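Local coordinates for GARP domain-containing protein (Trypanosoma brucei brucei TREU927, PDB 6XZ6) that serves as a receptor for the host complement regulator factor H and thereby increases transmission of the trypanosome to tsetse flies, at residues 57-62 and 209-214; 19-24 and 111-116; 33-38 and 94-98. All coordinates share one frame; numbering follows the deposited sequence.

Contact 1 of 3, residues 57-62 and 209-214; sequences RAEAGA and AAQFPE
Arg57 reaches from the last turns of helix 4-61 to residues 209-214. Its CB is directed toward them, and with CG anti to the backbone N (chi1 166°) the extended chain runs alongside the carbonyl oxygens of Pro213 and Ala209: Arg57 CG lies 3.4 Å from Pro213 O, CD 3.7 Å from Ala209 O. Arg57 NE and NH1 both donate to Phe212 O, at 3.1 Å and 3.0 Å; this oxygen lies near the guanidinium plane, and sharing it bends both bonds to about 142°. NH1 comes in nearly along the C=O axis, NE from well above the carbonyl plane. A type I beta turn, Ala209 to Phe212, leads out of helix 165-208 in this elongated helical bundle, and the two bonds fix the start of the C-terminal tail on the end of helix 4-61. Arg57 NH2 forms a salt bridge to Glu214 OE2 (3.4 Å) by charge alone, the oxygen well out of plane, while Glu214 CG covers one guanidinium face. The Phe212 ring has Ala58 O over the centre of one face and Gln211 CG over the other; as Gly61 lacks a side chain, Phe212 CD1 can rest 3.5 Å from Gly61 C.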
loop_
_atom_site.group_PDB
_atom_site.type_symbol
_atom_site.label_atom_id
_atom_site.label_comp_id
_atom_site.label_asym_id
_atom_site.label_seq_id
_atom_site.Cartn_x
_atom_site.Cartn_y
_atom_site.Cartn_z
ATOM N N ARG A 57 -12.171 39.778 16.306
ATOM C CA ARG A 57 -11.520 40.668 17.280
ATOM C C ARG A 57 -11.076 41.966 16.569
ATOM O O ARG A 57 -11.191 43.052 17.142
ATOM C CB ARG A 57 -10.326 39.930 17.932
ATOM C CG ARG A 57 -9.350 40.793 18.710
ATOM C CD ARG A 57 -8.205 39.971 19.254
ATOM N NE ARG A 57 -7.140 40.812 19.801
ATOM C CZ ARG A 57 -6.015 40.351 20.344
ATOM N NH1 ARG A 57 -5.106 41.196 20.821
ATOM N NH2 ARG A 57 -5.790 39.042 20.417
ATOM N N ALA A 58 -10.582 41.848 15.321
ATOM C CA ALA A 58 -10.164 42.993 14.516
ATOM C C ALA A 58 -11.357 43.846 14.051
ATOM O O ALA A 58 -11.316 45.067 14.172
ATOM C CB ALA A 58 -9.334 42.533 13.329
ATOM N N GLU A 59 -12.412 43.198 13.546
ATOM C CA GLU A 59 -13.618 43.851 13.043
ATOM C C GLU A 59 -14.361 44.612 14.127
ATOM O O GLU A 59 -14.782 45.739 13.882
ATOM C CB GLU A 59 -14.515 42.850 12.308
ATOM C CG GLU A 59 -13.941 42.477 10.945
ATOM C CD GLU A 59 -14.611 41.380 10.144
ATOM O OE1 GLU A 59 -15.178 40.438 10.745
ATOM O OE2 GLU A 59 -14.540 41.462 8.898
ATOM N N ALA A 60 -14.467 44.033 15.334
ATOM C CA ALA A 60 -15.091 44.676 16.496
ATOM C C ALA A 60 -14.212 45.846 16.989
ATOM O O ALA A 60 -14.739 46.898 17.360
ATOM C CB ALA A 60 -15.295 43.662 17.606
ATOM N N GLY A 61 -12.892 45.655 16.944
ATOM C CA GLY A 61 -11.905 46.655 17.331
ATOM C C GLY A 61 -11.843 47.873 16.426
ATOM O O GLY A 61 -11.715 48.998 16.911
ATOM N N ALA A 62 -11.948 47.664 15.102
ATOM C CA ALA A 62 -11.891 48.718 14.084
ATOM C C ALA A 62 -13.189 49.507 13.892
ATOM O O ALA A 62 -13.189 50.446 13.092
ATOM C CB ALA A 62 -11.424 48.144 12.759
ATOM N N ALA A 209 -4.693 41.559 14.166
ATOM C CA ALA A 209 -5.661 41.723 15.255
ATOM C C ALA A 209 -5.025 41.961 16.630
ATOM O O ALA A 209 -5.753 42.186 17.606
ATOM C CB ALA A 209 -6.600 40.531 15.310
ATOM N N ALA A 210 -3.678 41.927 16.704
ATOM C CA ALA A 210 -2.921 42.106 17.941
ATOM C C ALA A 210 -3.160 43.466 18.611
ATOM O O ALA A 210 -3.185 43.549 19.844
ATOM C CB ALA A 210 -1.440 41.894 17.676
ATOM N N GLN A 211 -3.377 44.515 17.797
ATOM C CA GLN A 211 -3.601 45.883 18.263
ATOM C C GLN A 211 -4.957 46.112 18.956
ATOM O O GLN A 211 -5.077 47.073 19.716
ATOM C CB GLN A 211 -3.394 46.887 17.110
ATOM C CG GLN A 211 -4.425 46.821 15.991
ATOM C CD GLN A 211 -4.032 47.658 14.798
ATOM O OE1 GLN A 211 -4.391 48.841 14.663
ATOM N NE2 GLN A 211 -3.262 47.062 13.905
ATOM N N PHE A 212 -5.963 45.247 18.705
ATOM C CA PHE A 212 -7.329 45.391 19.235
ATOM C C PHE A 212 -7.634 44.586 20.532
ATOM O O PHE A 212 -6.875 43.673 20.868
ATOM C CB PHE A 212 -8.354 45.049 18.139
ATOM C CG PHE A 212 -8.105 45.688 16.795
ATOM C CD1 PHE A 212 -8.421 47.028 16.569
ATOM C CD2 PHE A 212 -7.576 44.949 15.745
ATOM C CE1 PHE A 212 -8.208 47.610 15.315
ATOM C CE2 PHE A 212 -7.379 45.528 14.488
ATOM C CZ PHE A 212 -7.693 46.854 14.282
ATOM N N PRO A 213 -8.740 44.894 21.275
ATOM C CA PRO A 213 -9.038 44.120 22.492
ATOM C C PRO A 213 -9.681 42.757 22.200
ATOM O O PRO A 213 -10.492 42.642 21.272
ATOM C CB PRO A 213 -10.025 45.023 23.255
ATOM C CG PRO A 213 -10.155 46.285 22.457
ATOM C CD PRO A 213 -9.754 45.950 21.073
ATOM N N GLU A 214 -9.358 41.739 23.024
ATOM C CA GLU A 214 -9.922 40.379 22.936
ATOM C C GLU A 214 -11.400 40.394 23.434
ATOM O O GLU A 214 -11.800 41.351 24.105
ATOM C CB GLU A 214 -9.088 39.388 23.790
ATOM C CG GLU A 214 -7.629 39.234 23.367
ATOM C CD GLU A 214 -6.721 38.314 24.168
ATOM O OE1 GLU A 214 -6.955 38.128 25.384
ATOM O OE2 GLU A 214 -5.751 37.792 23.572
#

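Contact 2 of 3, residues 19-24 and 111-116; sequences VAKQLR and YESVFS
Val19, Ala20 and Leu23 pack against Tyr111, Glu112 and Phe115 in a buried contact between two long helices, with a polar cluster of Arg24, Glu112 and Ser116 at its side. Helices 4-61 and 67-125 belong to an elongated antiparallel helical bundle; here the axes of segments 19-24 and 111-116 approach to 9.2 Å at an angle of 146°, a marked splay from exact antiparallel. Val19 CG1 stands over the middle of the Phe115 ring, 3.6 Å from the centroid, as a CH-pi contact, put there by a first torsion that sets this methyl anti to the backbone N (chi1 168°). Leu23 CD1 meets the same ring obliquely, 3.7 Å from Phe115 CD2, and the same methyl also touches Tyr111 CB at 3.7 Å. Where the backbones come nearest, Ala20 supplies only a methyl, its CB 4.1 Å from Phe115 CB, so the small residue suits the close approach. Tyr170 of helix 165-208 meets both Tyr111 and Phe115 edge to face, bringing a third helix to this core, and Val114 packs on Cys32 of the complement factor H chain. Arg24 NH1 is bonded to the carbonyls of Ala141 and Cys138, the latter residue being disulfide-linked to Cys17. The long arginine side chain, with its planar head full of N-H donors, can thus serve two parts of the fold. Arg24 NE forms a salt bridge to Glu112 OE1 at 2.9 Å, aided by the glutamate's bend at chi2; the side chains cross at about a right angle, with guanidinium and carboxylate planes 56° apart. Ser116 OG links the cluster, lying 2.7 Å from Glu112 OE1. Near the guanidinium plane, Arg24 NH2 donates to Ser116 OG at 2.9 Å along a nearly straight line.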
loop_
_atom_site.group_PDB
_atom_site.type_symbol
_atom_site.label_atom_id
_atom_site.label_comp_id
_atom_site.label_asym_id
_atom_site.label_seq_id
_atom_site.Cartn_x
_atom_site.Cartn_y
_atom_site.Cartn_z
ATOM N N VAL A 19 8.258 -9.883 -2.721
ATOM C CA VAL A 19 6.870 -9.464 -2.914
ATOM C C VAL A 19 6.062 -9.555 -1.620
ATOM O O VAL A 19 5.333 -8.612 -1.309
ATOM C CB VAL A 19 6.169 -10.204 -4.079
ATOM C CG1 VAL A 19 4.692 -9.949 -4.048
ATOM C CG2 VAL A 19 6.729 -9.798 -5.434
ATOM N N ALA A 20 6.161 -10.677 -0.877
ATOM C CA ALA A 20 5.417 -10.888 0.386
ATOM C C ALA A 20 5.719 -9.827 1.441
ATOM O O ALA A 20 4.800 -9.370 2.129
ATOM C CB ALA A 20 5.714 -12.265 0.948
ATOM N N LYS A 21 7.011 -9.447 1.564
ATOM C CA LYS A 21 7.545 -8.438 2.486
ATOM C C LYS A 21 6.976 -7.046 2.188
ATOM O O LYS A 21 6.685 -6.300 3.117
ATOM C CB LYS A 21 9.067 -8.418 2.410
ATOM C CG LYS A 21 9.765 -9.513 3.207
ATOM C CD LYS A 21 11.285 -9.470 2.971
ATOM C CE LYS A 21 11.975 -8.309 3.638
ATOM N NZ LYS A 21 13.457 -8.441 3.637
ATOM N N GLN A 22 6.787 -6.713 0.904
ATOM C CA GLN A 22 6.193 -5.440 0.447
ATOM C C GLN A 22 4.698 -5.392 0.745
ATOM O O GLN A 22 4.186 -4.342 1.130
ATOM C CB GLN A 22 6.383 -5.272 -1.058
ATOM C CG GLN A 22 7.823 -5.053 -1.450
ATOM C CD GLN A 22 7.985 -4.966 -2.938
ATOM O OE1 GLN A 22 7.119 -5.367 -3.741
ATOM N NE2 GLN A 22 9.104 -4.429 -3.334
ATOM N N LEU A 23 3.993 -6.520 0.542
ATOM C CA LEU A 23 2.550 -6.633 0.792
ATOM C C LEU A 23 2.195 -6.554 2.278
ATOM O O LEU A 23 1.143 -6.047 2.621
ATOM C CB LEU A 23 1.949 -7.895 0.108
ATOM C CG LEU A 23 2.101 -7.959 -1.455
ATOM C CD1 LEU A 23 1.662 -9.253 -1.980
ATOM C CD2 LEU A 23 1.315 -6.879 -2.142
ATOM N N ARG A 24 3.084 -6.969 3.167
ATOM C CA ARG A 24 2.848 -6.857 4.608
ATOM C C ARG A 24 3.115 -5.430 5.108
ATOM O O ARG A 24 2.488 -5.008 6.074
ATOM C CB ARG A 24 3.696 -7.876 5.362
ATOM C CG ARG A 24 3.352 -9.297 4.975
ATOM C CD ARG A 24 4.439 -10.223 5.418
ATOM N NE ARG A 24 4.191 -11.613 5.033
ATOM C CZ ARG A 24 5.127 -12.556 4.986
ATOM N NH1 ARG A 24 6.395 -12.264 5.264
ATOM N NH2 ARG A 24 4.813 -13.785 4.628
ATOM N N TYR A 111 -3.581 -10.426 -2.494
ATOM C CA TYR A 111 -2.365 -11.221 -2.681
ATOM C C TYR A 111 -1.574 -11.651 -1.451
ATOM O O TYR A 111 -0.818 -12.607 -1.588
ATOM C CB TYR A 111 -1.409 -10.470 -3.622
ATOM C CG TYR A 111 -1.940 -10.342 -5.029
ATOM C CD1 TYR A 111 -1.884 -11.415 -5.915
ATOM C CD2 TYR A 111 -2.516 -9.160 -5.472
ATOM C CE1 TYR A 111 -2.372 -11.310 -7.215
ATOM C CE2 TYR A 111 -3.051 -9.057 -6.754
ATOM C CZ TYR A 111 -2.976 -10.139 -7.622
ATOM O OH TYR A 111 -3.455 -10.055 -8.902
ATOM N N GLU A 112 -1.670 -10.964 -0.297
ATOM C CA GLU A 112 -0.789 -11.313 0.830
ATOM C C GLU A 112 -0.886 -12.785 1.276
ATOM O O GLU A 112 0.162 -13.405 1.464
ATOM C CB GLU A 112 -0.943 -10.363 2.023
ATOM C CG GLU A 112 0.222 -10.403 3.007
ATOM C CD GLU A 112 0.216 -11.512 4.040
ATOM O OE1 GLU A 112 1.307 -11.857 4.546
ATOM O OE2 GLU A 112 -0.877 -12.043 4.343
ATOM N N SER A 113 -2.098 -13.335 1.437
ATOM C CA SER A 113 -2.307 -14.719 1.882
ATOM C C SER A 113 -1.803 -15.766 0.865
ATOM O O SER A 113 -1.429 -16.895 1.243
ATOM C CB SER A 113 -3.782 -14.955 2.174
ATOM O OG SER A 113 -4.540 -14.518 1.056
ATOM N N VAL A 114 -1.820 -15.386 -0.424
ATOM C CA VAL A 114 -1.367 -16.236 -1.515
ATOM C C VAL A 114 0.164 -16.365 -1.432
ATOM O O VAL A 114 0.657 -17.482 -1.316
ATOM C CB VAL A 114 -1.899 -15.761 -2.912
ATOM C CG1 VAL A 114 -1.271 -16.560 -4.065
ATOM C CG2 VAL A 114 -3.428 -15.839 -2.968
ATOM N N PHE A 115 0.899 -15.237 -1.438
ATOM C CA PHE A 115 2.360 -15.229 -1.351
ATOM C C PHE A 115 2.868 -15.839 -0.055
ATOM O O PHE A 115 3.908 -16.487 -0.077
ATOM C CB PHE A 115 2.905 -13.826 -1.534
ATOM C CG PHE A 115 2.836 -13.387 -2.966
ATOM C CD1 PHE A 115 3.883 -13.652 -3.842
ATOM C CD2 PHE A 115 1.729 -12.692 -3.444
ATOM C CE1 PHE A 115 3.821 -13.234 -5.169
ATOM C CE2 PHE A 115 1.661 -12.288 -4.776
ATOM C CZ PHE A 115 2.706 -12.561 -5.631
ATOM N N SER A 116 2.148 -15.649 1.057
ATOM C CA SER A 116 2.484 -16.246 2.349
ATOM C C SER A 116 2.329 -17.782 2.321
ATOM O O SER A 116 3.187 -18.474 2.832
ATOM C CB SER A 116 1.647 -15.618 3.469
ATOM O OG SER A 116 2.077 -14.287 3.708
#

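Contact 3 of 3, residues 33-38 and 94-98; sequences RRFEAV and AMEVK
Val97 has CG1 anti to its own backbone N (chi1 171°) and CG2 anti to its carbonyl carbon, a setting that presents both methyls to Ala37; in Lys98, bends at chi2 and chi4 swing the amine back across to helix 4-61. This is antiparallel packing within the long helical bundle: segments 33-38 and 94-98 run at 165°, their axes 9.3 Å apart. Alanine and valine fill the interface. Ala37 CB lies 4.0 Å from Ala94 CB and 3.8 Å from Val97 CG2, while Val97 CG1 reaches past it to rest 3.7 Å from Arg33 O. The beta-branched valine thus bridges two successive turns, touching Arg33 and Ala37, whereas two alanines let the backbones come together where they face each other. Helix 165-208 closes one side, with Ala187 and Thr188 against Val97. On the partly exposed flank, longer polar side chains take over. Arg34 forms a salt bridge to Asp105 through NH1, and a water joins the helices, bonded weakly to Arg34 NE and more firmly to Lys98 O, each at 2.9 Å. Arg34 NE stays 6.5 Å from Lys98 NZ, and this separation, together with the Asp105 carboxylate, would probably ease the repulsion between the two cations. The aliphatic part of Lys98 crosses Val38 at about a right angle, and its NZ ends 3.4 Å from Val38 CG2.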
loop_
_atom_site.group_PDB
_atom_site.type_symbol
_atom_site.label_atom_id
_atom_site.label_comp_id
_atom_site.label_asym_id
_atom_site.label_seq_id
_atom_site.Cartn_x
_atom_site.Cartn_y
_atom_site.Cartn_z
ATOM N N ARG A 33 0.076 7.289 6.553
ATOM C CA ARG A 33 -0.376 8.326 5.629
ATOM C C ARG A 33 -1.765 8.845 5.983
ATOM O O ARG A 33 -1.974 10.056 5.976
ATOM C CB ARG A 33 -0.320 7.818 4.186
ATOM C CG ARG A 33 1.105 7.446 3.709
ATOM C CD ARG A 33 2.079 8.604 3.740
ATOM N NE ARG A 33 3.421 8.119 4.058
ATOM C CZ ARG A 33 4.516 8.880 4.106
ATOM N NH1 ARG A 33 5.694 8.341 4.398
ATOM N NH2 ARG A 33 4.448 10.182 3.830
ATOM N N ARG A 34 -2.691 7.924 6.326
ATOM C CA ARG A 34 -4.061 8.206 6.768
ATOM C C ARG A 34 -4.055 9.021 8.063
ATOM O O ARG A 34 -4.795 9.982 8.158
ATOM C CB ARG A 34 -4.866 6.903 6.967
ATOM C CG ARG A 34 -5.820 6.546 5.817
ATOM C CD ARG A 34 -6.789 5.425 6.211
ATOM N NE ARG A 34 -6.416 4.179 5.546
ATOM C CZ ARG A 34 -5.952 3.092 6.159
ATOM N NH1 ARG A 34 -5.582 2.030 5.449
ATOM N NH2 ARG A 34 -5.861 3.053 7.491
ATOM N N PHE A 35 -3.194 8.671 9.030
ATOM C CA PHE A 35 -3.000 9.392 10.299
ATOM C C PHE A 35 -2.443 10.790 10.048
ATOM O O PHE A 35 -2.986 11.768 10.558
ATOM C CB PHE A 35 -2.068 8.601 11.221
ATOM C CG PHE A 35 -2.696 7.407 11.898
ATOM C CD1 PHE A 35 -4.067 7.377 12.161
ATOM C CD2 PHE A 35 -1.900 6.360 12.384
ATOM C CE1 PHE A 35 -4.633 6.306 12.844
ATOM C CE2 PHE A 35 -2.464 5.289 13.069
ATOM C CZ PHE A 35 -3.828 5.278 13.309
ATOM N N GLU A 36 -1.410 10.887 9.187
ATOM C CA GLU A 36 -0.782 12.138 8.774
ATOM C C GLU A 36 -1.787 13.102 8.109
ATOM O O GLU A 36 -1.786 14.286 8.442
ATOM C CB GLU A 36 0.436 11.851 7.870
ATOM C CG GLU A 36 1.224 13.100 7.527
ATOM C CD GLU A 36 2.381 12.897 6.582
ATOM O OE1 GLU A 36 2.912 13.918 6.091
ATOM O OE2 GLU A 36 2.749 11.731 6.316
ATOM N N ALA A 37 -2.639 12.594 7.192
ATOM C CA ALA A 37 -3.674 13.381 6.512
ATOM C C ALA A 37 -4.708 13.899 7.520
ATOM O O ALA A 37 -5.075 15.071 7.469
ATOM C CB ALA A 37 -4.349 12.543 5.434
ATOM N N VAL A 38 -5.122 13.047 8.465
ATOM C CA VAL A 38 -6.079 13.373 9.533
ATOM C C VAL A 38 -5.493 14.470 10.442
ATOM O O VAL A 38 -6.195 15.402 10.804
ATOM C CB VAL A 38 -6.490 12.075 10.315
ATOM C CG1 VAL A 38 -7.068 12.388 11.714
ATOM C CG2 VAL A 38 -7.470 11.243 9.491
ATOM N N ALA A 94 -7.242 14.891 1.996
ATOM C CA ALA A 94 -7.368 13.786 2.970
ATOM C C ALA A 94 -8.340 12.726 2.490
ATOM O O ALA A 94 -8.112 11.545 2.712
ATOM C CB ALA A 94 -7.775 14.297 4.341
ATOM N N MET A 95 -9.414 13.143 1.806
ATOM C CA MET A 95 -10.422 12.276 1.196
ATOM C C MET A 95 -9.685 11.422 0.136
ATOM O O MET A 95 -9.919 10.218 0.088
ATOM C CB MET A 95 -11.556 13.153 0.597
ATOM C CG MET A 95 -12.509 12.436 -0.350
ATOM S SD MET A 95 -11.900 12.149 -2.055
ATOM C CE MET A 95 -12.030 13.735 -2.737
ATOM N N GLU A 96 -8.752 12.024 -0.661
ATOM C CA GLU A 96 -7.991 11.244 -1.657
ATOM C C GLU A 96 -7.067 10.244 -0.963
ATOM O O GLU A 96 -6.986 9.104 -1.389
ATOM C CB GLU A 96 -7.188 12.110 -2.653
ATOM C CG GLU A 96 -7.859 13.354 -3.218
ATOM C CD GLU A 96 -8.853 13.236 -4.360
ATOM O OE1 GLU A 96 -9.166 14.282 -4.980
ATOM O OE2 GLU A 96 -9.340 12.113 -4.619
ATOM N N VAL A 97 -6.388 10.661 0.117
ATOM C CA VAL A 97 -5.532 9.771 0.916
ATOM C C VAL A 97 -6.361 8.530 1.343
ATOM O O VAL A 97 -5.927 7.418 1.094
ATOM C CB VAL A 97 -4.886 10.487 2.154
ATOM C CG1 VAL A 97 -4.189 9.496 3.065
ATOM C CG2 VAL A 97 -3.946 11.600 1.730
ATOM N N LYS A 98 -7.533 8.714 1.962
ATOM C CA LYS A 98 -8.402 7.588 2.363
ATOM C C LYS A 98 -8.795 6.691 1.135
ATOM O O LYS A 98 -8.858 5.477 1.264
ATOM C CB LYS A 98 -9.655 8.090 3.091
ATOM C CG LYS A 98 -9.429 8.318 4.562
ATOM C CD LYS A 98 -10.056 9.623 5.079
ATOM C CE LYS A 98 -9.393 10.112 6.362
ATOM N NZ LYS A 98 -7.951 10.474 6.173
HETATM O O HOH W 1 -8.400 3.674 3.493
#

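Read from the N terminus, helix 4-61 contributes first to contact 2, then to contact 3 and, at its far end, to contact 1. The chain then turns back along helix 67-125, whose residues 94-98 close the loop of contact 3 before residues 111-116 close that of contact 2, so contact 3 nests inside contact 2. Contact 1 is closed only after the chain has passed through helices 129-137, 148-161 and 165-208, and its loop crosses both of the others. Contacts 1 and 2 lie on opposite sides of the chain's centre, their own centres 59 Å apart, with contact 3 near the middle. Two contacts thus join the first helical pair; contact 1 ties in the C-terminal tail.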